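PDB 5AH5: leucine--tRNA ligase from Agrobacterium radiobacter, which probably attaches leucine to tRNA(Leu) at the expense of ATP, and serves in antibiotic self-immunity as a leucyl-tRNA synthetase resistant to toxic moiety 84. Local coordinates for residues 51-62 with 110-118; 560-570 with 605-613. All coordinates share one frame; numbering follows the deposited sequence.

Contact 1. Residues 51-62 with 110-118; sequences VRNYSMGDTLAR and MMQLGFGYS. With LSS (5'-O-(L-leucylsulfamoyl)adenosine), chain I.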
loop_
_atom_site.group_PDB
_atom_site.type_symbol
_atom_site.label_atom_id
_atom_site.label_comp_id
_atom_site.label_asym_id
_atom_site.label_seq_id
_atom_site.Cartn_x
_atom_site.Cartn_y
_atom_site.Cartn_z
ATOM N N VAL B 51 -2.132 -14.311 4.831
ATOM C CA VAL B 51 -1.006 -15.030 5.254
ATOM C C VAL B 51 0.232 -14.654 4.408
ATOM O O VAL B 51 1.326 -14.508 4.956
ATOM C CB VAL B 51 -1.206 -16.528 5.141
ATOM C CG1 VAL B 51 0.041 -17.264 5.602
ATOM C CG2 VAL B 51 -2.393 -16.955 5.951
ATOM N N ARG B 52 0.030 -14.441 3.105
ATOM C CA ARG B 52 1.139 -14.076 2.205
ATOM C C ARG B 52 1.652 -12.674 2.545
ATOM O O ARG B 52 2.870 -12.440 2.686
ATOM C CB ARG B 52 0.746 -14.125 0.736
ATOM C CG ARG B 52 1.948 -13.839 -0.149
ATOM C CD ARG B 52 1.587 -13.724 -1.593
ATOM N NE ARG B 52 2.771 -13.821 -2.434
ATOM C CZ ARG B 52 2.770 -13.628 -3.730
ATOM N NH1 ARG B 52 1.599 -13.393 -4.372
ATOM N NH2 ARG B 52 3.929 -13.719 -4.422
ATOM N N ASN B 53 0.705 -11.752 2.629
ATOM C CA ASN B 53 0.963 -10.380 2.942
ATOM C C ASN B 53 1.748 -10.187 4.288
ATOM O O ASN B 53 2.714 -9.403 4.375
ATOM C CB ASN B 53 -0.373 -9.658 2.978
ATOM C CG ASN B 53 -0.263 -8.186 2.979
ATOM O OD1 ASN B 53 -1.253 -7.513 2.645
ATOM N ND2 ASN B 53 0.880 -7.638 3.378
ATOM N N TYR B 54 1.414 -11.001 5.258
ATOM C CA TYR B 54 1.857 -10.821 6.622
ATOM C C TYR B 54 3.129 -11.646 6.892
ATOM O O TYR B 54 3.968 -11.306 7.736
ATOM C CB TYR B 54 0.696 -11.075 7.611
ATOM C CG TYR B 54 -0.546 -10.164 7.416
ATOM C CD1 TYR B 54 -0.439 -8.917 6.856
ATOM C CD2 TYR B 54 -1.830 -10.547 7.846
ATOM C CE1 TYR B 54 -1.503 -8.096 6.669
ATOM C CE2 TYR B 54 -2.945 -9.689 7.641
ATOM C CZ TYR B 54 -2.797 -8.495 7.055
ATOM O OH TYR B 54 -3.866 -7.589 6.866
ATOM N N SER B 55 3.250 -12.763 6.218
ATOM C CA SER B 55 4.471 -13.548 6.231
ATOM C C SER B 55 5.656 -12.721 5.845
ATOM O O SER B 55 6.731 -12.848 6.448
ATOM C CB SER B 55 4.371 -14.700 5.274
ATOM O OG SER B 55 3.534 -15.657 5.813
ATOM N N MET B 56 5.476 -11.866 4.868
ATOM C CA MET B 56 6.612 -11.043 4.330
ATOM C C MET B 56 7.094 -10.055 5.389
ATOM O O MET B 56 8.311 -9.856 5.561
ATOM C CB MET B 56 6.229 -10.286 3.077
ATOM C CG MET B 56 5.879 -11.142 1.861
ATOM S SD MET B 56 5.331 -10.178 0.413
ATOM C CE MET B 56 4.978 -11.595 -0.624
ATOM N N GLY B 57 6.133 -9.445 6.099
ATOM C CA GLY B 57 6.444 -8.535 7.161
ATOM C C GLY B 57 7.091 -9.229 8.293
ATOM O O GLY B 57 8.040 -8.693 8.834
ATOM N N ASP B 58 6.630 -10.436 8.655
ATOM C CA ASP B 58 7.255 -11.114 9.743
ATOM C C ASP B 58 8.749 -11.534 9.478
ATOM O O ASP B 58 9.573 -11.520 10.367
ATOM C CB ASP B 58 6.531 -12.395 10.079
ATOM C CG ASP B 58 6.941 -12.938 11.441
ATOM O OD1 ASP B 58 6.935 -12.159 12.418
ATOM O OD2 ASP B 58 7.297 -14.132 11.557
ATOM N N THR B 59 8.987 -12.078 8.284
ATOM C CA THR B 59 10.293 -12.453 7.843
ATOM C C THR B 59 11.240 -11.267 7.922
ATOM O O THR B 59 12.323 -11.384 8.509
ATOM C CB THR B 59 10.220 -13.120 6.435
ATOM O OG1 THR B 59 9.581 -14.403 6.608
ATOM C CG2 THR B 59 11.626 -13.339 5.865
ATOM N N LEU B 60 10.855 -10.135 7.340
ATOM C CA LEU B 60 11.662 -8.986 7.414
ATOM C C LEU B 60 11.900 -8.585 8.888
ATOM O O LEU B 60 13.026 -8.353 9.322
ATOM C CB LEU B 60 10.977 -7.857 6.653
ATOM C CG LEU B 60 11.701 -6.528 6.720
ATOM C CD1 LEU B 60 13.142 -6.652 6.201
ATOM C CD2 LEU B 60 10.940 -5.551 5.882
ATOM N N ALA B 61 10.823 -8.525 9.681
ATOM C CA ALA B 61 10.946 -8.036 11.037
ATOM C C ALA B 61 11.914 -8.919 11.848
ATOM O O ALA B 61 12.726 -8.396 12.561
ATOM C CB ALA B 61 9.584 -7.998 11.734
ATOM N N ARG B 62 11.783 -10.236 11.763
ATOM C CA ARG B 62 12.630 -11.128 12.488
ATOM C C ARG B 62 14.127 -10.940 12.127
ATOM O O ARG B 62 14.974 -10.994 12.984
ATOM C CB ARG B 62 12.241 -12.575 12.176
ATOM C CG ARG B 62 11.001 -13.025 12.931
ATOM C CD ARG B 62 10.601 -14.404 12.477
ATOM N NE ARG B 62 9.412 -14.886 13.131
ATOM C CZ ARG B 62 9.349 -15.594 14.248
ATOM N NH1 ARG B 62 10.418 -15.930 14.938
ATOM N NH2 ARG B 62 8.155 -15.982 14.687
ATOM N N MET B 110 -3.142 -15.703 13.297
ATOM C CA MET B 110 -1.871 -15.016 13.256
ATOM C C MET B 110 -0.828 -15.553 14.242
ATOM O O MET B 110 0.321 -15.844 13.858
ATOM C CB MET B 110 -2.054 -13.526 13.455
ATOM C CG MET B 110 -2.792 -12.881 12.346
ATOM S SD MET B 110 -2.849 -11.172 12.662
ATOM C CE MET B 110 -3.704 -10.500 11.264
ATOM N N MET B 111 -1.223 -15.688 15.491
ATOM C CA MET B 111 -0.393 -16.275 16.513
ATOM C C MET B 111 -0.035 -17.711 16.184
ATOM O O MET B 111 1.115 -18.105 16.383
ATOM C CB MET B 111 -1.015 -16.165 17.910
ATOM C CG MET B 111 -1.235 -14.746 18.366
ATOM S SD MET B 111 -2.092 -14.542 19.986
ATOM C CE MET B 111 -3.521 -15.616 19.954
ATOM N N GLN B 112 -0.958 -18.469 15.626
ATOM C CA GLN B 112 -0.670 -19.855 15.286
ATOM C C GLN B 112 0.318 -20.009 14.088
ATOM O O GLN B 112 0.945 -21.025 14.002
ATOM C CB GLN B 112 -1.941 -20.642 14.992
ATOM C CG GLN B 112 -2.740 -20.870 16.285
ATOM C CD GLN B 112 -4.148 -21.413 16.064
ATOM O OE1 GLN B 112 -4.508 -21.791 14.955
ATOM N NE2 GLN B 112 -4.940 -21.474 17.136
ATOM N N LEU B 113 0.354 -19.004 13.222
ATOM C CA LEU B 113 1.330 -18.848 12.167
ATOM C C LEU B 113 2.687 -18.379 12.645
ATOM O O LEU B 113 3.616 -18.406 11.868
ATOM C CB LEU B 113 0.820 -17.914 11.068
ATOM C CG LEU B 113 -0.073 -18.714 10.100
ATOM C CD1 LEU B 113 -1.122 -17.845 9.494
ATOM C CD2 LEU B 113 0.737 -19.355 8.927
ATOM N N GLY B 114 2.815 -18.000 13.916
ATOM C CA GLY B 114 4.065 -17.540 14.454
ATOM C C GLY B 114 4.392 -16.160 13.999
ATOM O O GLY B 114 5.547 -15.783 13.971
ATOM N N PHE B 115 3.398 -15.370 13.648
ATOM C CA PHE B 115 3.637 -14.013 13.314
ATOM C C PHE B 115 3.930 -13.171 14.592
ATOM O O PHE B 115 3.087 -13.053 15.518
ATOM C CB PHE B 115 2.447 -13.403 12.537
ATOM C CG PHE B 115 2.197 -13.970 11.149
ATOM C CD1 PHE B 115 3.176 -14.589 10.401
ATOM C CD2 PHE B 115 0.944 -13.808 10.581
ATOM C CE1 PHE B 115 2.898 -15.057 9.104
ATOM C CE2 PHE B 115 0.657 -14.237 9.315
ATOM C CZ PHE B 115 1.642 -14.889 8.562
ATOM N N GLY B 116 5.095 -12.511 14.595
ATOM C CA GLY B 116 5.654 -11.884 15.790
ATOM C C GLY B 116 5.293 -10.406 15.899
ATOM O O GLY B 116 6.113 -9.581 15.689
ATOM N N TYR B 117 4.052 -10.105 16.285
ATOM C CA TYR B 117 3.567 -8.758 16.388
ATOM C C TYR B 117 3.790 -8.241 17.829
ATOM O O TYR B 117 3.967 -9.010 18.751
ATOM C CB TYR B 117 2.100 -8.680 15.981
ATOM C CG TYR B 117 1.884 -8.839 14.528
ATOM C CD1 TYR B 117 2.315 -7.872 13.647
ATOM C CD2 TYR B 117 1.203 -9.926 14.023
ATOM C CE1 TYR B 117 2.113 -8.000 12.303
ATOM C CE2 TYR B 117 0.977 -10.062 12.667
ATOM C CZ TYR B 117 1.450 -9.141 11.823
ATOM O OH TYR B 117 1.249 -9.293 10.476
ATOM N N SER B 118 3.978 -6.946 17.923
ATOM C CA SER B 118 4.074 -6.235 19.195
ATOM C C SER B 118 2.583 -5.917 19.586
ATOM O O SER B 118 2.003 -4.854 19.276
ATOM C CB SER B 118 4.841 -4.937 19.065
ATOM O OG SER B 118 4.914 -4.258 20.349
HETATM C C1 LSS I . -7.915 -3.950 3.687
HETATM N N1 LSS I . -3.778 -12.048 -2.071
HETATM O O1 LSS I . -7.727 -3.921 2.491
HETATM S S1 LSS I . -8.211 -6.398 3.691
HETATM C C2 LSS I . -2.870 -11.177 -1.638
HETATM N N2 LSS I . -8.163 -5.061 4.357
HETATM O O2 LSS I . -4.120 -6.576 -0.352
HETATM N N3 LSS I . -3.144 -10.222 -0.723
HETATM O O3 LSS I . -2.805 -5.530 1.835
HETATM C C4 LSS I . -4.400 -10.154 -0.220
HETATM N N4 LSS I . -8.479 -2.793 5.828
HETATM O O4 LSS I . -4.388 -8.276 2.748
HETATM C C5 LSS I . -5.409 -10.979 -0.700
HETATM O O5 LSS I . -6.759 -6.701 3.100
HETATM C C6 LSS I . -5.090 -11.924 -1.660
HETATM N N6 LSS I . -6.060 -12.774 -2.087
HETATM C C7 LSS I . -6.392 -0.607 5.081
HETATM N N7 LSS I . -6.558 -10.645 -0.056
HETATM C C8 LSS I . -6.288 -9.597 0.768
HETATM C C9 LSS I . -6.536 -1.997 4.456
HETATM N N9 LSS I . -4.958 -9.328 0.679
HETATM C CA LSS I . -7.925 -2.661 4.455
HETATM C C10 LSS I . -7.121 0.414 4.195
HETATM C C11 LSS I . -4.862 -0.318 5.283
HETATM O O1A LSS I . -9.103 -6.614 2.543
HETATM C C21 LSS I . -4.221 -8.269 1.340
HETATM C C22 LSS I . -4.658 -6.918 0.894
HETATM C C23 LSS I . -4.164 -6.012 2.024
HETATM C C24 LSS I . -4.297 -6.943 3.212
HETATM C C25 LSS I . -5.622 -6.766 3.955
HETATM O O2A LSS I . -8.397 -7.474 4.640
HETATM O O HOH W 1 3.677 -10.460 9.987
#
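Phe115 inserts its ring against the turn Val51-Ser55 of helix 48-66, whose first turn closes the predicted HIGH region. One face meets Tyr54 C, 3.9 Å above the plane toward the rim, and Leu113 CB backs the other over its centre. Ser55 OG reaches the edge, 3.4 Å from Phe115 CE1, and donates to Val51 O. Chi1 of Phe115 (-67°) sets CG beside the backbone N, carrying the ring to the helix. Tyr117 OH presses on Tyr54 CB at 3.4 Å and is hydrogen-bonded to Glu37 and to a water. The flanks are looser: Val51 CG2 lies 3.9 Å from Leu113 CD1, and Met110 CE nears Tyr54 CE2 obliquely.

Beyond Phe115 the contact turns polar. Gly114, with positive phi, is first to leave helical geometry, in a Schellman motif after helix 95-112. Gly116 N meets Asp58 OD1 at 2.9 Å from above the carboxylate plane, while Arg62 keeps both partners in its guanidinium plane: NE to Asp58 OD2 and NH2 to Gly114 O, each at 2.7 Å. Arg596 also pairs with Asp58 OD2. Two arginines on one buried carboxylate probably stabilise its anionic form, fixing the loop to the helix whose Asn53 OD1 accepts from LSS O3.

Contact 2. Residues 560-570 with 605-613; sequences YNQGMVNDVHG and YNAPINWED. With LSS (5'-O-(L-leucylsulfamoyl)adenosine), chain I.
Tyr560 turns the edge of its ring to the face of Tyr605 in an offset edge-to-face pair, with centroids 5.5 Å apart and planes at 81°. Tyr605 OH lies in the plane of the Tyr560 ring, 3.5 Å from CD1; Asn606 CB lies over one face of Tyr605, and a water bound to Asn561 N and Tyr605 OH sits in plane at that ring's edge. Phe676 stacks on Tyr560, at the end of the outermost strand, 556-560, of the class I catalytic domain's parallel sheet.

From there the chains run side by side into a two-stranded parallel sheet, Val565 paired with Ile609 and Asn566 with Asn610. Gly563 N binds Tyr605 O on a lone pair in the carbonyl plane. Ile609 N then meets Met564 O, and Asn566 N meets Ile609 O at 2.8 Å, both nearly straight on to the carbonyl; Trp611 N comes to Asn566 O from above its plane. Val565 CG1 and Trp611 CB pack side by side.

Val565 turns its own N and O to the adenine, gripping N1 at 2.8 Å and accepting from N6, just ahead of the KMSKS-type loop that carries Lys575. Gln562 adds a bond to the base: with CG set between its backbone N and carbonyl carbon (chi1 83°) and the chain bent at chi2, NE2 donates to LSS N3 at 2.9 Å, nearly straight, and more weakly to ribose O2.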
loop_
_atom_site.group_PDB
_atom_site.type_symbol
_atom_site.label_atom_id
_atom_site.label_comp_id
_atom_site.label_asym_id
_atom_site.label_seq_id
_atom_site.Cartn_x
_atom_site.Cartn_y
_atom_site.Cartn_z
ATOM N N TYR B 560 5.736 -1.916 -0.809
ATOM C CA TYR B 560 5.752 -3.134 -1.533
ATOM C C TYR B 560 4.318 -3.689 -1.679
ATOM O O TYR B 560 3.581 -3.865 -0.686
ATOM C CB TYR B 560 6.576 -4.100 -0.734
ATOM C CG TYR B 560 8.067 -3.754 -0.725
ATOM C CD1 TYR B 560 8.886 -3.992 -1.852
ATOM C CD2 TYR B 560 8.641 -3.166 0.373
ATOM C CE1 TYR B 560 10.244 -3.682 -1.831
ATOM C CE2 TYR B 560 9.993 -2.826 0.404
ATOM C CZ TYR B 560 10.799 -3.116 -0.687
ATOM O OH TYR B 560 12.135 -2.797 -0.605
ATOM N N ASN B 561 3.945 -4.011 -2.903
ATOM C CA ASN B 561 2.649 -4.563 -3.235
ATOM C C ASN B 561 2.693 -6.070 -3.460
ATOM O O ASN B 561 3.038 -6.502 -4.575
ATOM C CB ASN B 561 2.120 -3.908 -4.527
ATOM C CG ASN B 561 1.886 -2.428 -4.409
ATOM O OD1 ASN B 561 2.256 -1.710 -5.292
ATOM N ND2 ASN B 561 1.194 -1.968 -3.366
ATOM N N GLN B 562 2.423 -6.887 -2.441
ATOM C CA GLN B 562 2.362 -8.325 -2.636
ATOM C C GLN B 562 1.365 -8.697 -3.757
ATOM O O GLN B 562 0.305 -8.070 -3.916
ATOM C CB GLN B 562 2.079 -9.135 -1.373
ATOM C CG GLN B 562 0.573 -9.264 -0.940
ATOM C CD GLN B 562 -0.067 -7.948 -0.664
ATOM O OE1 GLN B 562 0.620 -6.951 -0.481
ATOM N NE2 GLN B 562 -1.408 -7.921 -0.639
ATOM N N GLY B 563 1.710 -9.750 -4.489
ATOM C CA GLY B 563 0.815 -10.320 -5.482
ATOM C C GLY B 563 -0.414 -10.992 -4.903
ATOM O O GLY B 563 -0.398 -11.518 -3.765
ATOM N N MET B 564 -1.456 -11.011 -5.719
ATOM C CA MET B 564 -2.664 -11.789 -5.507
ATOM C C MET B 564 -2.439 -13.273 -5.187
ATOM O O MET B 564 -1.589 -13.956 -5.821
ATOM C CB MET B 564 -3.450 -11.668 -6.809
ATOM C CG MET B 564 -4.853 -12.222 -6.767
ATOM S SD MET B 564 -5.883 -11.445 -5.513
ATOM C CE MET B 564 -5.211 -9.797 -5.489
ATOM N N VAL B 565 -3.163 -13.797 -4.192
ATOM C CA VAL B 565 -3.291 -15.208 -4.104
ATOM C C VAL B 565 -4.669 -15.619 -4.621
ATOM O O VAL B 565 -5.736 -15.158 -4.052
ATOM C CB VAL B 565 -3.078 -15.752 -2.729
ATOM C CG1 VAL B 565 -3.039 -17.262 -2.788
ATOM C CG2 VAL B 565 -1.801 -15.214 -2.125
ATOM N N ASN B 566 -4.657 -16.517 -5.615
ATOM C CA ASN B 566 -5.840 -16.970 -6.351
ATOM C C ASN B 566 -6.018 -18.417 -6.032
ATOM O O ASN B 566 -5.242 -19.008 -5.228
ATOM C CB ASN B 566 -5.646 -16.814 -7.865
ATOM C CG ASN B 566 -5.544 -15.381 -8.306
ATOM O OD1 ASN B 566 -6.381 -14.529 -7.961
ATOM N ND2 ASN B 566 -4.542 -15.106 -9.128
ATOM N N ASP B 567 -7.069 -19.031 -6.581
ATOM C CA ASP B 567 -7.227 -20.498 -6.420
ATOM C C ASP B 567 -6.303 -21.225 -7.460
ATOM O O ASP B 567 -5.566 -20.557 -8.182
ATOM C CB ASP B 567 -8.706 -20.934 -6.477
ATOM C CG ASP B 567 -9.300 -20.896 -7.916
ATOM O OD1 ASP B 567 -8.522 -20.768 -8.926
ATOM O OD2 ASP B 567 -10.566 -20.973 -7.999
ATOM N N VAL B 568 -6.324 -22.560 -7.495
ATOM C CA VAL B 568 -5.450 -23.340 -8.406
ATOM C C VAL B 568 -5.590 -23.025 -9.868
ATOM O O VAL B 568 -4.612 -23.167 -10.588
ATOM C CB VAL B 568 -5.621 -24.887 -8.316
ATOM C CG1 VAL B 568 -4.987 -25.410 -7.083
ATOM C CG2 VAL B 568 -7.069 -25.360 -8.433
ATOM N N HIS B 569 -6.785 -22.594 -10.290
ATOM C CA HIS B 569 -7.097 -22.254 -11.700
ATOM C C HIS B 569 -6.912 -20.796 -11.964
ATOM O O HIS B 569 -7.259 -20.313 -13.061
ATOM C CB HIS B 569 -8.571 -22.610 -12.080
ATOM C CG HIS B 569 -9.052 -23.933 -11.563
ATOM N ND1 HIS B 569 -8.717 -25.133 -12.158
ATOM C CD2 HIS B 569 -9.876 -24.240 -10.527
ATOM C CE1 HIS B 569 -9.289 -26.124 -11.494
ATOM N NE2 HIS B 569 -9.997 -25.610 -10.499
ATOM N N GLY B 570 -6.363 -20.053 -11.007
ATOM C CA GLY B 570 -6.104 -18.616 -11.240
ATOM C C GLY B 570 -7.327 -17.730 -11.052
ATOM O O GLY B 570 -7.313 -16.545 -11.435
ATOM N N TYR B 605 7.723 -11.657 -5.062
ATOM C CA TYR B 605 6.825 -11.134 -4.047
ATOM C C TYR B 605 5.605 -10.442 -4.659
ATOM O O TYR B 605 4.498 -10.527 -4.124
ATOM C CB TYR B 605 7.544 -10.193 -3.054
ATOM C CG TYR B 605 7.724 -8.835 -3.590
ATOM C CD1 TYR B 605 8.860 -8.496 -4.326
ATOM C CD2 TYR B 605 6.800 -7.858 -3.380
ATOM C CE1 TYR B 605 9.035 -7.199 -4.822
ATOM C CE2 TYR B 605 6.967 -6.572 -3.899
ATOM C CZ TYR B 605 8.070 -6.268 -4.637
ATOM O OH TYR B 605 8.214 -4.984 -5.151
ATOM N N ASN B 606 5.812 -9.720 -5.755
ATOM C CA ASN B 606 4.760 -8.968 -6.388
ATOM C C ASN B 606 4.002 -9.696 -7.503
ATOM O O ASN B 606 3.141 -9.084 -8.095
ATOM C CB ASN B 606 5.276 -7.641 -6.890
ATOM C CG ASN B 606 6.417 -7.804 -7.926
ATOM O OD1 ASN B 606 6.840 -8.882 -8.233
ATOM N ND2 ASN B 606 6.885 -6.714 -8.423
ATOM N N ALA B 607 4.231 -10.997 -7.704
ATOM C CA ALA B 607 3.509 -11.733 -8.718
ATOM C C ALA B 607 2.459 -12.662 -8.125
ATOM O O ALA B 607 2.627 -13.140 -6.991
ATOM C CB ALA B 607 4.475 -12.562 -9.567
ATOM N N PRO B 608 1.447 -13.032 -8.939
ATOM C CA PRO B 608 0.320 -13.914 -8.472
ATOM C C PRO B 608 0.731 -15.307 -8.164
ATOM O O PRO B 608 1.656 -15.793 -8.775
ATOM C CB PRO B 608 -0.682 -13.927 -9.657
ATOM C CG PRO B 608 -0.214 -12.839 -10.609
ATOM C CD PRO B 608 1.189 -12.403 -10.262
ATOM N N ILE B 609 0.104 -15.915 -7.157
ATOM C CA ILE B 609 0.220 -17.317 -6.855
ATOM C C ILE B 609 -1.127 -17.967 -7.098
ATOM O O ILE B 609 -2.177 -17.455 -6.588
ATOM C CB ILE B 609 0.640 -17.570 -5.405
ATOM C CG1 ILE B 609 2.088 -17.168 -5.183
ATOM C CG2 ILE B 609 0.482 -19.025 -5.014
ATOM C CD1 ILE B 609 2.614 -17.256 -3.772
ATOM N N ASN B 610 -1.118 -19.102 -7.808
ATOM C CA ASN B 610 -2.274 -19.985 -7.888
ATOM C C ASN B 610 -2.191 -21.007 -6.817
ATOM O O ASN B 610 -1.419 -21.934 -6.921
ATOM C CB ASN B 610 -2.436 -20.577 -9.299
ATOM C CG ASN B 610 -2.723 -19.482 -10.338
ATOM O OD1 ASN B 610 -3.110 -18.371 -10.005
ATOM N ND2 ASN B 610 -2.415 -19.755 -11.559
ATOM N N TRP B 611 -3.014 -20.853 -5.753
ATOM C CA TRP B 611 -2.804 -21.625 -4.556
ATOM C C TRP B 611 -3.300 -23.050 -4.749
ATOM O O TRP B 611 -4.412 -23.234 -5.221
ATOM C CB TRP B 611 -3.524 -20.999 -3.330
ATOM C CG TRP B 611 -3.533 -21.912 -2.183
ATOM C CD1 TRP B 611 -4.442 -22.862 -1.932
ATOM C CD2 TRP B 611 -2.550 -22.005 -1.141
ATOM N NE1 TRP B 611 -4.085 -23.570 -0.795
ATOM C CE2 TRP B 611 -2.934 -23.033 -0.296
ATOM C CE3 TRP B 611 -1.408 -21.293 -0.835
ATOM C CZ2 TRP B 611 -2.196 -23.396 0.784
ATOM C CZ3 TRP B 611 -0.687 -21.646 0.262
ATOM C CH2 TRP B 611 -1.057 -22.679 1.044
ATOM N N GLU B 612 -2.484 -24.031 -4.346
ATOM C CA GLU B 612 -2.870 -25.456 -4.229
ATOM C C GLU B 612 -2.763 -25.865 -2.745
ATOM O O GLU B 612 -1.710 -25.631 -2.167
ATOM C CB GLU B 612 -1.883 -26.328 -5.039
ATOM C CG GLU B 612 -1.697 -25.902 -6.496
ATOM C CD GLU B 612 -0.338 -26.229 -7.102
ATOM O OE1 GLU B 612 0.709 -25.636 -6.690
ATOM O OE2 GLU B 612 -0.337 -27.059 -8.040
ATOM N N ASP B 613 -3.791 -26.482 -2.148
ATOM C CA ASP B 613 -3.744 -26.956 -0.727
ATOM C C ASP B 613 -2.613 -27.939 -0.420
ATOM O O ASP B 613 -2.115 -28.012 0.722
ATOM C CB ASP B 613 -5.038 -27.644 -0.283
ATOM C CG ASP B 613 -6.209 -26.685 -0.140
ATOM O OD1 ASP B 613 -6.345 -26.029 0.941
ATOM O OD2 ASP B 613 -7.006 -26.650 -1.118
HETATM C C1 LSS I . -7.915 -3.950 3.687
HETATM N N1 LSS I . -3.778 -12.048 -2.071
HETATM O O1 LSS I . -7.727 -3.921 2.491
HETATM S S1 LSS I . -8.211 -6.398 3.691
HETATM C C2 LSS I . -2.870 -11.177 -1.638
HETATM N N2 LSS I . -8.163 -5.061 4.357
HETATM O O2 LSS I . -4.120 -6.576 -0.352
HETATM N N3 LSS I . -3.144 -10.222 -0.723
HETATM O O3 LSS I . -2.805 -5.530 1.835
HETATM C C4 LSS I . -4.400 -10.154 -0.220
HETATM N N4 LSS I . -8.479 -2.793 5.828
HETATM O O4 LSS I . -4.388 -8.276 2.748
HETATM C C5 LSS I . -5.409 -10.979 -0.700
HETATM O O5 LSS I . -6.759 -6.701 3.100
HETATM C C6 LSS I . -5.090 -11.924 -1.660
HETATM N N6 LSS I . -6.060 -12.774 -2.087
HETATM C C7 LSS I . -6.392 -0.607 5.081
HETATM N N7 LSS I . -6.558 -10.645 -0.056
HETATM C C8 LSS I . -6.288 -9.597 0.768
HETATM C C9 LSS I . -6.536 -1.997 4.456
HETATM N N9 LSS I . -4.958 -9.328 0.679
HETATM C CA LSS I . -7.925 -2.661 4.455
HETATM C C10 LSS I . -7.121 0.414 4.195
HETATM C C11 LSS I . -4.862 -0.318 5.283
HETATM O O1A LSS I . -9.103 -6.614 2.543
HETATM C C21 LSS I . -4.221 -8.269 1.340
HETATM C C22 LSS I . -4.658 -6.918 0.894
HETATM C C23 LSS I . -4.164 -6.012 2.024
HETATM C C24 LSS I . -4.297 -6.943 3.212
HETATM C C25 LSS I . -5.622 -6.766 3.955
HETATM O O2A LSS I . -8.397 -7.474 4.640
HETATM O O HOH W 2 1.741 -6.982 -6.937
HETATM O O HOH W 3 5.875 -3.676 -5.009
#

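How the contacts relate
Contact 1 is wholly buried, whereas contact 2 runs from a buried adenine-binding side to exposed residues, with Ala607 packing on a phosphate of the bound RNA. Side chains do the joining in 51-62 with 110-118, through an aromatic ring and a charged cluster; in 560-570 with 605-613 backbone bonds dominate. Helix 48-66 connects them: Arg52, which takes no part in the contact with 110-118, probably donates from NH1 to Ala607 O at 2.8 Å. Helix 592-601 also serves both, giving Arg596 to contact 1 and packing Leu599 on Ile609 and Trp611 of contact 2. The two divide the ligand, contact 1 holding a ribose hydroxyl and contact 2 chiefly the base.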